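Local coordinates for protein fructose-bisphosphate aldolase class I (Thermoproteus tenax, PDB 1W8S) that is a class I aldolase of the DeoC/LacD family with a TIM-barrel fold, here holding 1,6-di-O-phosphono-beta-D-fructofuranose in its pocket, at residues A53-V58 and A246-V251; Y111-G116 and K122-L127; Y163-A168 and V191-K196; P205-E210 and L214-G219. The protein carries 2 engineered substitutions. All coordinates share one frame; numbering follows the deposited sequence.

Interaction 1: A53-V58 and A246-V251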
loop_
_atom_site.group_PDB
_atom_site.type_symbol
_atom_site.label_atom_id
_atom_site.label_comp_id
_atom_site.label_asym_id
_atom_site.label_seq_id
_atom_site.Cartn_x
_atom_site.Cartn_y
_atom_site.Cartn_z
ATOM N N ALA E 53 12.588 -16.970 -39.677
ATOM C CA ALA E 53 13.994 -16.714 -39.410
ATOM C C ALA E 53 14.617 -17.821 -38.541
ATOM O O ALA E 53 15.834 -17.905 -38.424
ATOM C CB ALA E 53 14.169 -15.375 -38.763
ATOM N N GLY E 54 13.780 -18.659 -37.946
ATOM C CA GLY E 54 14.224 -19.800 -37.161
ATOM C C GLY E 54 14.599 -19.432 -35.745
ATOM O O GLY E 54 15.402 -20.106 -35.135
ATOM N N PHE E 55 14.000 -18.366 -35.213
ATOM C CA PHE E 55 14.290 -17.899 -33.849
ATOM C C PHE E 55 13.676 -18.810 -32.779
ATOM O O PHE E 55 12.796 -19.641 -33.062
ATOM C CB PHE E 55 13.803 -16.441 -33.668
ATOM C CG PHE E 55 14.614 -15.401 -34.448
ATOM C CD1 PHE E 55 15.799 -15.734 -35.118
ATOM C CD2 PHE E 55 14.193 -14.089 -34.496
ATOM C CE1 PHE E 55 16.524 -14.762 -35.804
ATOM C CE2 PHE E 55 14.915 -13.118 -35.196
ATOM C CZ PHE E 55 16.078 -13.466 -35.847
ATOM N N ASP E 56 14.127 -18.635 -31.534
ATOM C CA ASP E 56 13.756 -19.547 -30.448
ATOM C C ASP E 56 12.492 -19.187 -29.706
ATOM O O ASP E 56 11.919 -20.026 -29.019
ATOM C CB ASP E 56 14.876 -19.611 -29.419
ATOM C CG ASP E 56 16.149 -20.123 -30.018
ATOM O OD1 ASP E 56 16.221 -21.358 -30.295
ATOM O OD2 ASP E 56 17.105 -19.348 -30.283
ATOM N N GLY E 57 12.084 -17.932 -29.817
ATOM C CA GLY E 57 10.963 -17.437 -29.040
ATOM C C GLY E 57 10.576 -16.022 -29.390
ATOM O O GLY E 57 11.287 -15.328 -30.139
ATOM N N VAL E 58 9.437 -15.616 -28.838
ATOM C CA VAL E 58 8.944 -14.251 -28.888
ATOM C C VAL E 58 8.600 -13.800 -27.459
ATOM O O VAL E 58 8.266 -14.635 -26.612
ATOM C CB VAL E 58 7.687 -14.152 -29.781
ATOM C CG1 VAL E 58 8.027 -14.381 -31.217
ATOM C CG2 VAL E 58 6.611 -15.169 -29.335
ATOM N N ALA E 246 20.541 -13.532 -41.161
ATOM C CA ALA E 246 21.969 -13.264 -40.948
ATOM C C ALA E 246 22.343 -13.383 -39.464
ATOM O O ALA E 246 23.385 -13.908 -39.127
ATOM C CB ALA E 246 22.349 -11.892 -41.487
ATOM N N LEU E 247 21.472 -12.907 -38.580
ATOM C CA LEU E 247 21.690 -13.017 -37.140
ATOM C C LEU E 247 21.643 -14.456 -36.677
ATOM O O LEU E 247 22.421 -14.843 -35.829
ATOM C CB LEU E 247 20.626 -12.220 -36.374
ATOM C CG LEU E 247 20.819 -10.711 -36.385
ATOM C CD1 LEU E 247 19.544 -9.985 -35.933
ATOM C CD2 LEU E 247 21.975 -10.330 -35.498
ATOM N N ALA E 248 20.735 -15.246 -37.250
ATOM C CA ALA E 248 20.639 -16.661 -36.938
ATOM C C ALA E 248 21.965 -17.388 -37.276
ATOM O O ALA E 248 22.468 -18.162 -36.453
ATOM C CB ALA E 248 19.457 -17.303 -37.705
ATOM N N GLU E 249 22.546 -17.111 -38.449
ATOM C CA GLU E 249 23.803 -17.759 -38.809
ATOM C C GLU E 249 24.959 -17.322 -37.902
ATOM O O GLU E 249 25.820 -18.135 -37.570
ATOM C CB GLU E 249 24.215 -17.518 -40.239
ATOM C CG GLU E 249 25.607 -18.139 -40.463
ATOM C CD GLU E 249 25.898 -18.556 -41.861
ATOM O OE1 GLU E 249 25.288 -17.962 -42.785
ATOM O OE2 GLU E 249 26.767 -19.473 -42.009
ATOM N N LEU E 250 24.997 -16.046 -37.523
ATOM C CA LEU E 250 26.037 -15.579 -36.615
ATOM C C LEU E 250 25.902 -16.232 -35.247
ATOM O O LEU E 250 26.893 -16.665 -34.671
ATOM C CB LEU E 250 26.002 -14.059 -36.465
ATOM C CG LEU E 250 27.036 -13.496 -35.491
ATOM C CD1 LEU E 250 28.453 -13.644 -36.020
ATOM C CD2 LEU E 250 26.734 -12.033 -35.219
ATOM N N VAL E 251 24.678 -16.308 -34.733
ATOM C CA VAL E 251 24.458 -16.744 -33.353
ATOM C C VAL E 251 24.492 -18.267 -33.261
ATOM O O VAL E 251 25.173 -18.819 -32.398
ATOM C CB VAL E 251 23.129 -16.155 -32.766
ATOM C CG1 VAL E 251 22.749 -16.790 -31.405
ATOM C CG2 VAL E 251 23.235 -14.653 -32.612
#
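Ala248, on helix 240-253, meets Ala53 and Phe55 at the turn that leads out of helix 43-53. All the contacts across are van der Waals ones, and no hydrogen bond joins the two segments. The methyl CB of Ala248 lies 3.7 Å from the carbonyl O of Ala53. The same methyl sits at the edge of the Phe55 ring, near its plane, with Ala248 CB 4.3 Å from Phe55 CE1. One face of that ring carries the CB of Ala53, offset toward the rim. The ring thus has one alanine over a face and another at its edge. Ala244, earlier on helix 240-253, also touches Phe55, and Ile19 and Leu21 of strand 18-22 pack on it too.

Polar interactions lie beside the contact, in the turn. Gly54 has positive phi (82°) and ends helix 43-53 in a Schellman motif. Just beyond, Asp56 forms a salt bridge with Arg15 through OD1. Its OD2 accepts hydrogen bonds from Ile19 N and the hydroxyl of Tyr252, and so ties the turn to the end of helix 240-253. The chain then enters strand 57-60. This is a helix-to-strand turn of a TIM barrel, packed against the C-terminal helix.

Interaction 2: Y111-G116 and K122-L127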
loop_
_atom_site.group_PDB
_atom_site.type_symbol
_atom_site.label_atom_id
_atom_site.label_comp_id
_atom_site.label_asym_id
_atom_site.label_seq_id
_atom_site.Cartn_x
_atom_site.Cartn_y
_atom_site.Cartn_z
ATOM N N TYR E 111 10.047 -10.432 -16.423
ATOM C CA TYR E 111 9.745 -9.352 -15.491
ATOM C C TYR E 111 10.895 -8.338 -15.459
ATOM O O TYR E 111 12.054 -8.703 -15.226
ATOM C CB TYR E 111 9.465 -9.879 -14.074
ATOM C CG TYR E 111 8.888 -8.853 -13.121
ATOM C CD1 TYR E 111 7.529 -8.630 -13.063
ATOM C CD2 TYR E 111 9.714 -8.111 -12.237
ATOM C CE1 TYR E 111 6.983 -7.708 -12.157
ATOM C CE2 TYR E 111 9.192 -7.191 -11.371
ATOM C CZ TYR E 111 7.829 -6.967 -11.337
ATOM O OH TYR E 111 7.332 -6.058 -10.446
ATOM N N THR E 112 10.564 -7.087 -15.727
ATOM C CA THR E 112 11.545 -5.994 -15.676
ATOM C C THR E 112 11.753 -5.444 -14.287
ATOM O O THR E 112 10.783 -5.200 -13.538
ATOM C CB THR E 112 11.120 -4.874 -16.636
ATOM O OG1 THR E 112 11.144 -5.386 -17.969
ATOM C CG2 THR E 112 12.150 -3.763 -16.654
ATOM N N ILE E 113 13.027 -5.251 -13.920
ATOM C CA ILE E 113 13.349 -4.532 -12.704
ATOM C C ILE E 113 14.237 -3.348 -13.057
ATOM O O ILE E 113 14.994 -3.411 -14.034
ATOM C CB ILE E 113 14.010 -5.416 -11.650
ATOM C CG1 ILE E 113 15.323 -6.047 -12.184
ATOM C CG2 ILE E 113 13.056 -6.485 -11.161
ATOM C CD1 ILE E 113 16.145 -6.743 -11.134
ATOM N N TYR E 114 14.106 -2.272 -12.273
ATOM C CA TYR E 114 14.937 -1.063 -12.411
ATOM C C TYR E 114 15.689 -0.793 -11.097
ATOM O O TYR E 114 15.306 0.074 -10.302
ATOM C CB TYR E 114 14.111 0.170 -12.778
ATOM C CG TYR E 114 13.264 0.010 -14.010
ATOM C CD1 TYR E 114 13.823 -0.222 -15.238
ATOM C CD2 TYR E 114 11.865 0.104 -13.938
ATOM C CE1 TYR E 114 13.014 -0.371 -16.383
ATOM C CE2 TYR E 114 11.061 -0.059 -15.081
ATOM C CZ TYR E 114 11.643 -0.290 -16.282
ATOM O OH TYR E 114 10.854 -0.417 -17.400
ATOM N N PRO E 115 16.750 -1.543 -10.861
ATOM C CA PRO E 115 17.615 -1.284 -9.709
ATOM C C PRO E 115 18.050 0.157 -9.661
ATOM O O PRO E 115 18.325 0.772 -10.704
ATOM C CB PRO E 115 18.789 -2.224 -9.934
ATOM C CG PRO E 115 18.256 -3.309 -10.752
ATOM C CD PRO E 115 17.206 -2.690 -11.629
ATOM N N GLY E 116 18.068 0.706 -8.463
ATOM C CA GLY E 116 18.375 2.112 -8.238
ATOM C C GLY E 116 17.146 3.009 -8.157
ATOM O O GLY E 116 17.190 4.063 -7.530
ATOM N N LYS E 122 9.415 -1.675 -4.728
ATOM C CA LYS E 122 8.117 -2.118 -5.232
ATOM C C LYS E 122 8.251 -3.288 -6.216
ATOM O O LYS E 122 7.508 -4.269 -6.132
ATOM C CB LYS E 122 7.323 -0.931 -5.824
ATOM C CG LYS E 122 5.894 -1.304 -6.370
ATOM C CD LYS E 122 4.998 -0.043 -6.615
ATOM C CE LYS E 122 3.688 -0.110 -5.763
ATOM N NZ LYS E 122 2.880 -1.338 -6.103
ATOM N N MET E 123 9.250 -3.214 -7.110
ATOM C CA MET E 123 9.515 -4.264 -8.056
ATOM C C MET E 123 10.149 -5.489 -7.398
ATOM O O MET E 123 9.749 -6.579 -7.707
ATOM C CB MET E 123 10.327 -3.757 -9.251
ATOM C CG MET E 123 9.520 -2.778 -10.109
ATOM S SD MET E 123 10.572 -1.794 -11.200
ATOM C CE MET E 123 11.300 -0.638 -10.064
ATOM N N PHE E 124 11.065 -5.314 -6.436
ATOM C CA PHE E 124 11.623 -6.464 -5.721
ATOM C C PHE E 124 10.512 -7.195 -4.938
ATOM O O PHE E 124 10.434 -8.423 -4.948
ATOM C CB PHE E 124 12.732 -6.031 -4.763
ATOM C CG PHE E 124 14.005 -5.536 -5.443
ATOM C CD1 PHE E 124 14.156 -5.505 -6.829
ATOM C CD2 PHE E 124 15.068 -5.125 -4.663
ATOM C CE1 PHE E 124 15.340 -5.037 -7.408
ATOM C CE2 PHE E 124 16.248 -4.693 -5.234
ATOM C CZ PHE E 124 16.377 -4.637 -6.611
ATOM N N GLU E 125 9.626 -6.452 -4.290
ATOM C CA GLU E 125 8.494 -7.053 -3.595
ATOM C C GLU E 125 7.581 -7.914 -4.505
ATOM O O GLU E 125 7.221 -9.073 -4.179
ATOM C CB GLU E 125 7.705 -5.947 -2.888
ATOM C CG GLU E 125 6.426 -6.397 -2.242
ATOM C CD GLU E 125 5.725 -5.288 -1.460
ATOM O OE1 GLU E 125 6.309 -4.181 -1.256
ATOM O OE2 GLU E 125 4.571 -5.567 -1.043
ATOM N N GLU E 126 7.200 -7.359 -5.647
ATOM C CA GLU E 126 6.378 -8.076 -6.604
ATOM C C GLU E 126 7.108 -9.246 -7.241
ATOM O O GLU E 126 6.561 -10.371 -7.365
ATOM C CB GLU E 126 5.875 -7.129 -7.669
ATOM C CG GLU E 126 4.882 -7.772 -8.603
ATOM C CD GLU E 126 4.110 -6.705 -9.342
ATOM O OE1 GLU E 126 4.755 -6.023 -10.172
ATOM O OE2 GLU E 126 2.897 -6.529 -9.072
ATOM N N LEU E 127 8.362 -9.030 -7.610
ATOM C CA LEU E 127 9.154 -10.096 -8.167
ATOM C C LEU E 127 9.204 -11.303 -7.239
ATOM O O LEU E 127 9.211 -12.439 -7.692
ATOM C CB LEU E 127 10.558 -9.599 -8.477
ATOM C CG LEU E 127 11.491 -10.575 -9.172
ATOM C CD1 LEU E 127 10.821 -11.123 -10.427
ATOM C CD2 LEU E 127 12.796 -9.911 -9.507
#
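Leu127 and Met123 of helix 120-137 pack on Ile113 and Tyr111 of strand 108-113. Strand and helix are the first two elements of a beta-alpha-beta unit of the TIM barrel. Their short segments run nearly antiparallel, 150° between directions, with axes 8.8 Å apart.

The two methyls of Leu127 divide the strand between them. Leu127 CD2 meets Ile113 CG2 at 3.8 Å. Leu127 CD1 lies 3.7 Å from Tyr111 CD2. The other branch of Ile113 ends in CD1, which approaches Phe124 CE1 at 4.2 Å. These two side chains cross at about a right angle. Phe124 also packs on Gly81 of a neighbouring subunit.

Met123 extends toward the end of the strand and bends at its last torsion (chi3 -75°). Met123 SD comes 3.6 Å from Tyr114 CD2, in an oblique Met-aromatic contact. Met123 SD is 4.7 Å from the centroid of the Tyr114 ring.

The polar edge begins at the far end of Tyr111. Its CG stands anti to the backbone N (chi1 -169°), and the ring reaches across to Glu126. Ring and carboxylate planes are perpendicular. Glu126 OE1 also accepts the backbone N-H of Ala94, so two donors grip this oxygen. The hydroxyl of Tyr111 donates to Glu126 OE1 at 2.6 Å, on the anti lone pair, away from the other carboxylate oxygen.

Interaction 3: Y163-A168 and V191-K196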
loop_
_atom_site.group_PDB
_atom_site.type_symbol
_atom_site.label_atom_id
_atom_site.label_comp_id
_atom_site.label_asym_id
_atom_site.label_seq_id
_atom_site.Cartn_x
_atom_site.Cartn_y
_atom_site.Cartn_z
ATOM N N TYR E 163 26.442 -4.970 -12.412
ATOM C CA TYR E 163 25.524 -4.894 -11.246
ATOM C C TYR E 163 24.172 -5.459 -11.666
ATOM O O TYR E 163 23.576 -6.294 -10.965
ATOM C CB TYR E 163 25.423 -3.466 -10.706
ATOM C CG TYR E 163 25.140 -3.295 -9.201
ATOM C CD1 TYR E 163 25.473 -2.104 -8.553
ATOM C CD2 TYR E 163 24.536 -4.308 -8.437
ATOM C CE1 TYR E 163 25.213 -1.921 -7.174
ATOM C CE2 TYR E 163 24.286 -4.141 -7.064
ATOM C CZ TYR E 163 24.612 -2.957 -6.437
ATOM O OH TYR E 163 24.336 -2.797 -5.081
ATOM N N ALA E 164 23.718 -5.083 -12.851
ATOM C CA ALA E 164 22.422 -5.519 -13.331
ATOM C C ALA E 164 22.382 -7.047 -13.353
ATOM O O ALA E 164 21.422 -7.669 -12.926
ATOM C CB ALA E 164 22.173 -4.972 -14.704
ATOM N N ALA E 165 23.441 -7.634 -13.880
ATOM C CA ALA E 165 23.533 -9.063 -14.051
ATOM C C ALA E 165 23.563 -9.756 -12.689
ATOM O O ALA E 165 22.884 -10.764 -12.473
ATOM C CB ALA E 165 24.788 -9.401 -14.845
ATOM N N ARG E 166 24.343 -9.221 -11.766
ATOM C CA ARG E 166 24.514 -9.904 -10.486
ATOM C C ARG E 166 23.160 -9.851 -9.747
ATOM O O ARG E 166 22.763 -10.837 -9.127
ATOM C CB ARG E 166 25.610 -9.292 -9.618
ATOM C CG ARG E 166 25.864 -10.085 -8.324
ATOM C CD ARG E 166 26.042 -11.580 -8.532
ATOM N NE ARG E 166 26.547 -12.239 -7.335
ATOM C CZ ARG E 166 27.579 -13.080 -7.298
ATOM N NH1 ARG E 166 28.253 -13.428 -8.399
ATOM N NH2 ARG E 166 27.952 -13.580 -6.149
ATOM N N ILE E 167 22.473 -8.713 -9.801
ATOM C CA ILE E 167 21.170 -8.575 -9.103
ATOM C C ILE E 167 20.175 -9.627 -9.602
ATOM O O ILE E 167 19.447 -10.234 -8.826
ATOM C CB ILE E 167 20.585 -7.181 -9.290
ATOM C CG1 ILE E 167 21.397 -6.137 -8.552
ATOM C CG2 ILE E 167 19.148 -7.129 -8.740
ATOM C CD1 ILE E 167 21.188 -4.718 -9.074
ATOM N N ALA E 168 20.168 -9.877 -10.906
ATOM C CA ALA E 168 19.249 -10.840 -11.478
ATOM C C ALA E 168 19.525 -12.244 -10.948
ATOM O O ALA E 168 18.615 -12.966 -10.579
ATOM C CB ALA E 168 19.305 -10.790 -12.969
ATOM N N VAL E 191 28.798 -11.311 -17.650
ATOM C CA VAL E 191 28.497 -12.712 -17.864
ATOM C C VAL E 191 29.098 -13.562 -16.760
ATOM O O VAL E 191 28.461 -14.511 -16.296
ATOM C CB VAL E 191 29.022 -13.157 -19.254
ATOM C CG1 VAL E 191 28.912 -14.683 -19.457
ATOM C CG2 VAL E 191 28.281 -12.397 -20.358
ATOM N N LYS E 192 30.334 -13.250 -16.350
ATOM C CA LYS E 192 30.972 -14.038 -15.306
ATOM C C LYS E 192 30.210 -13.950 -13.992
ATOM O O LYS E 192 29.950 -14.971 -13.348
ATOM C CB LYS E 192 32.429 -13.639 -15.085
ATOM C CG LYS E 192 33.119 -14.467 -13.970
ATOM C CD LYS E 192 34.578 -14.067 -13.767
ATOM C CE LYS E 192 35.230 -14.845 -12.593
ATOM N NZ LYS E 192 36.697 -14.963 -12.822
ATOM N N VAL E 193 29.804 -12.746 -13.602
ATOM C CA VAL E 193 29.191 -12.569 -12.297
ATOM C C VAL E 193 27.755 -13.112 -12.261
ATOM O O VAL E 193 27.206 -13.325 -11.181
ATOM C CB VAL E 193 29.213 -11.079 -11.819
ATOM C CG1 VAL E 193 30.622 -10.565 -11.735
ATOM C CG2 VAL E 193 28.355 -10.211 -12.719
ATOM N N ALA E 194 27.157 -13.301 -13.441
ATOM C CA ALA E 194 25.854 -13.924 -13.588
ATOM C C ALA E 194 25.941 -15.442 -13.321
ATOM O O ALA E 194 24.924 -16.106 -13.161
ATOM C CB ALA E 194 25.342 -13.677 -14.977
ATOM N N GLY E 195 27.160 -15.994 -13.317
ATOM C CA GLY E 195 27.393 -17.386 -12.957
ATOM C C GLY E 195 26.656 -18.364 -13.850
ATOM O O GLY E 195 26.729 -18.277 -15.085
ATOM N N LYS E 196 25.920 -19.297 -13.233
ATOM C CA LYS E 196 25.154 -20.314 -13.959
ATOM C C LYS E 196 23.894 -19.783 -14.682
ATOM O O LYS E 196 23.226 -20.541 -15.400
ATOM C CB LYS E 196 24.630 -21.372 -12.958
ATOM C CG LYS E 196 25.691 -22.173 -12.233
ATOM C CD LYS E 196 24.983 -23.029 -11.132
ATOM C CE LYS E 196 25.913 -24.030 -10.509
ATOM N NZ LYS E 196 25.163 -25.017 -9.716
#
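Ala165 and Arg166 of helix 158-171 meet Val193 of helix 184-193 and Ala194 next to it. The backbones come closest at Arg166 and Ala194, whose CA atoms are 5.3 Å apart.

Ala165 comes first and points its methyl at the other segment. Ala165 CB lies 4.2 Å from Val193 CG2 and 4.3 Å from Ala194 CB. One small side chain therefore touches two consecutive residues. Met176 of strand 175-179 touches both Ala165 and Ala194 from the barrel side. The two helices are successive outer helices of the TIM barrel, on either side of that strand in the chain.

Arg166 follows. Arg166 CB also contacts Val193 CG2, at 4.2 Å. The chain bends at chi2 (49°), which brings the guanidinium back to the carbonyl of Val193. Arg166 NH1 donates to Val193 O at 3.0 Å, with an N-H...O angle of 150°. The bond lies in the carbonyl plane, on a lone pair of the oxygen, which is 19° out of the guanidinium plane. The same NH1 is bonded to Ala41 O of a neighbouring subunit. NE forms a salt bridge with Glu170, one turn further along the helix. With partners at both NE and NH1, the rotation of the guanidinium is restrained.

Interaction 4: P205-E210 and L214-G219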
loop_
_atom_site.group_PDB
_atom_site.type_symbol
_atom_site.label_atom_id
_atom_site.label_comp_id
_atom_site.label_asym_id
_atom_site.label_seq_id
_atom_site.Cartn_x
_atom_site.Cartn_y
_atom_site.Cartn_z
ATOM N N PRO E 205 18.274 0.402 -29.472
ATOM C CA PRO E 205 17.862 1.169 -30.651
ATOM C C PRO E 205 18.514 0.667 -31.916
ATOM O O PRO E 205 19.652 0.186 -31.856
ATOM C CB PRO E 205 18.366 2.600 -30.353
ATOM C CG PRO E 205 18.365 2.683 -28.902
ATOM C CD PRO E 205 18.800 1.285 -28.419
ATOM N N LYS E 206 17.797 0.793 -33.031
ATOM C CA LYS E 206 18.277 0.411 -34.343
ATOM C C LYS E 206 19.618 1.103 -34.575
ATOM O O LYS E 206 19.722 2.313 -34.415
ATOM C CB LYS E 206 17.263 0.836 -35.422
ATOM C CG LYS E 206 17.487 0.226 -36.820
ATOM C CD LYS E 206 17.085 1.202 -37.954
ATOM C CE LYS E 206 15.607 1.162 -38.280
ATOM N NZ LYS E 206 15.313 1.675 -39.673
ATOM N N THR E 207 20.636 0.327 -34.944
ATOM C CA THR E 207 21.968 0.875 -35.160
ATOM C C THR E 207 21.970 1.556 -36.513
ATOM O O THR E 207 21.081 1.344 -37.328
ATOM C CB THR E 207 23.045 -0.228 -35.133
ATOM O OG1 THR E 207 22.695 -1.270 -36.054
ATOM C CG2 THR E 207 23.084 -0.923 -33.803
ATOM N N LYS E 208 23.003 2.356 -36.750
ATOM C CA LYS E 208 23.138 3.100 -37.996
ATOM C C LYS E 208 23.299 2.179 -39.205
ATOM O O LYS E 208 22.720 2.420 -40.265
ATOM C CB LYS E 208 24.334 4.043 -37.887
ATOM C CG LYS E 208 24.177 5.085 -36.789
ATOM C CD LYS E 208 25.461 5.279 -35.940
ATOM C CE LYS E 208 25.972 6.719 -36.042
ATOM N NZ LYS E 208 25.033 7.700 -35.408
ATOM N N THR E 209 24.098 1.129 -39.051
ATOM C CA THR E 209 24.228 0.116 -40.093
ATOM C C THR E 209 23.973 -1.260 -39.508
ATOM O O THR E 209 24.145 -1.487 -38.313
ATOM C CB THR E 209 25.635 0.115 -40.700
ATOM O OG1 THR E 209 26.582 -0.259 -39.693
ATOM C CG2 THR E 209 26.055 1.519 -41.150
ATOM N N GLU E 210 23.615 -2.190 -40.384
ATOM C CA GLU E 210 23.449 -3.578 -39.981
ATOM C C GLU E 210 24.763 -4.114 -39.446
ATOM O O GLU E 210 24.770 -4.894 -38.504
ATOM C CB GLU E 210 22.928 -4.422 -41.155
ATOM C CG GLU E 210 21.471 -4.079 -41.435
ATOM C CD GLU E 210 20.840 -4.877 -42.545
ATOM O OE1 GLU E 210 21.554 -5.595 -43.281
ATOM O OE2 GLU E 210 19.603 -4.767 -42.671
ATOM N N LEU E 214 25.712 -6.350 -36.002
ATOM C CA LEU E 214 26.337 -7.667 -36.069
ATOM C C LEU E 214 27.634 -7.693 -35.252
ATOM O O LEU E 214 27.964 -8.699 -34.646
ATOM C CB LEU E 214 26.618 -8.063 -37.535
ATOM C CG LEU E 214 25.409 -8.490 -38.369
ATOM C CD1 LEU E 214 25.771 -8.597 -39.850
ATOM C CD2 LEU E 214 24.823 -9.811 -37.862
ATOM N N LYS E 215 28.360 -6.575 -35.254
ATOM C CA LYS E 215 29.613 -6.443 -34.513
ATOM C C LYS E 215 29.375 -6.429 -33.004
ATOM O O LYS E 215 30.175 -6.963 -32.244
ATOM C CB LYS E 215 30.365 -5.167 -34.947
ATOM C CG LYS E 215 31.072 -5.287 -36.297
ATOM C CD LYS E 215 32.306 -4.374 -36.411
ATOM C CE LYS E 215 33.590 -5.120 -35.967
ATOM N NZ LYS E 215 33.370 -5.882 -34.666
ATOM N N GLN E 216 28.282 -5.811 -32.561
ATOM C CA GLN E 216 27.901 -5.875 -31.161
ATOM C C GLN E 216 27.531 -7.309 -30.768
ATOM O O GLN E 216 27.962 -7.791 -29.733
ATOM C CB GLN E 216 26.711 -4.957 -30.854
ATOM C CG GLN E 216 27.037 -3.479 -30.946
ATOM C CD GLN E 216 25.805 -2.577 -30.843
ATOM O OE1 GLN E 216 24.673 -3.024 -31.032
ATOM N NE2 GLN E 216 26.033 -1.306 -30.548
ATOM N N VAL E 217 26.712 -7.966 -31.586
ATOM C CA VAL E 217 26.320 -9.344 -31.336
ATOM C C VAL E 217 27.563 -10.259 -31.285
ATOM O O VAL E 217 27.655 -11.144 -30.441
ATOM C CB VAL E 217 25.316 -9.845 -32.394
ATOM C CG1 VAL E 217 25.031 -11.350 -32.197
ATOM C CG2 VAL E 217 24.025 -9.069 -32.295
ATOM N N GLU E 218 28.522 -10.010 -32.162
ATOM C CA GLU E 218 29.766 -10.784 -32.172
ATOM C C GLU E 218 30.464 -10.644 -30.819
ATOM O O GLU E 218 30.910 -11.635 -30.230
ATOM C CB GLU E 218 30.689 -10.311 -33.310
ATOM C CG GLU E 218 31.740 -11.314 -33.726
ATOM C CD GLU E 218 32.412 -10.951 -35.053
ATOM O OE1 GLU E 218 33.488 -11.528 -35.337
ATOM O OE2 GLU E 218 31.865 -10.107 -35.822
ATOM N N GLY E 219 30.537 -9.398 -30.335
ATOM C CA GLY E 219 31.089 -9.087 -29.027
ATOM C C GLY E 219 30.368 -9.823 -27.918
ATOM O O GLY E 219 30.980 -10.382 -27.017
#
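The N-terminal turn of helix 210-222 and the loop leading into it form this contact. Glu210, the first helical residue, joins Leu214 through the main chain. The bond from Leu214 N to Glu210 O is 3.0 Å long, with an N-H...O angle of 164°. This is an ordinary i to i+4 helix bond. Leu214 CG also lies 3.7 Å from Glu210 O. Both residues also touch Phe243 of helix 240-253.

The loop meets the helix a second time through Thr207. Thr207 CG2 faces the amide end of Gln216, 3.8 Å from Gln216 OE1, the two side chains coming from opposite directions. This is a van der Waals contact. The Thr207 hydroxyl is used within the loop. Thr207 OG1 lies between the backbone N and the carbonyl carbon (chi1 53°) and donates to Thr209 O at 2.7 Å. The donor stands 43° out of that carbonyl plane. This bond links Thr207 to Thr209 across the turn before the helix. Asn233 bonds through its side chain to Thr207 N and Pro205 O.

Thr209 occupies the N-cap position, and its OG1 accepts from Asp212 N. A side-chain cap of this kind is typical of a helix N-terminus, here following a barrel strand.

Overall arrangement
The four contacts belong to one TIM barrel. Interactions 1 and 4 are neighbours, with centres about 15 Å apart. Helices 240-253 and 210-222 join them: Leu250 CD2 lies 3.5 Å from Val217 CG1, and Leu247 CD2 3.7 Å from Leu214 CD2. Interactions 2 and 3 touch through Ile167, whose CD1 is 3.6 Å from Pro115 CB, and both reach a neighbouring subunit. Interactions 1 and 2 lie on opposite sides of the chain's centre, with centres about 29 Å apart. Their nearest atoms are about 11 Å apart, though both reach the same sheet. The bound 1,6-di-O-phosphono-beta-D-fructofuranose is about 6 Å from the side chain of Thr112, 9 Å from Gln216 and 10 Å from Phe55.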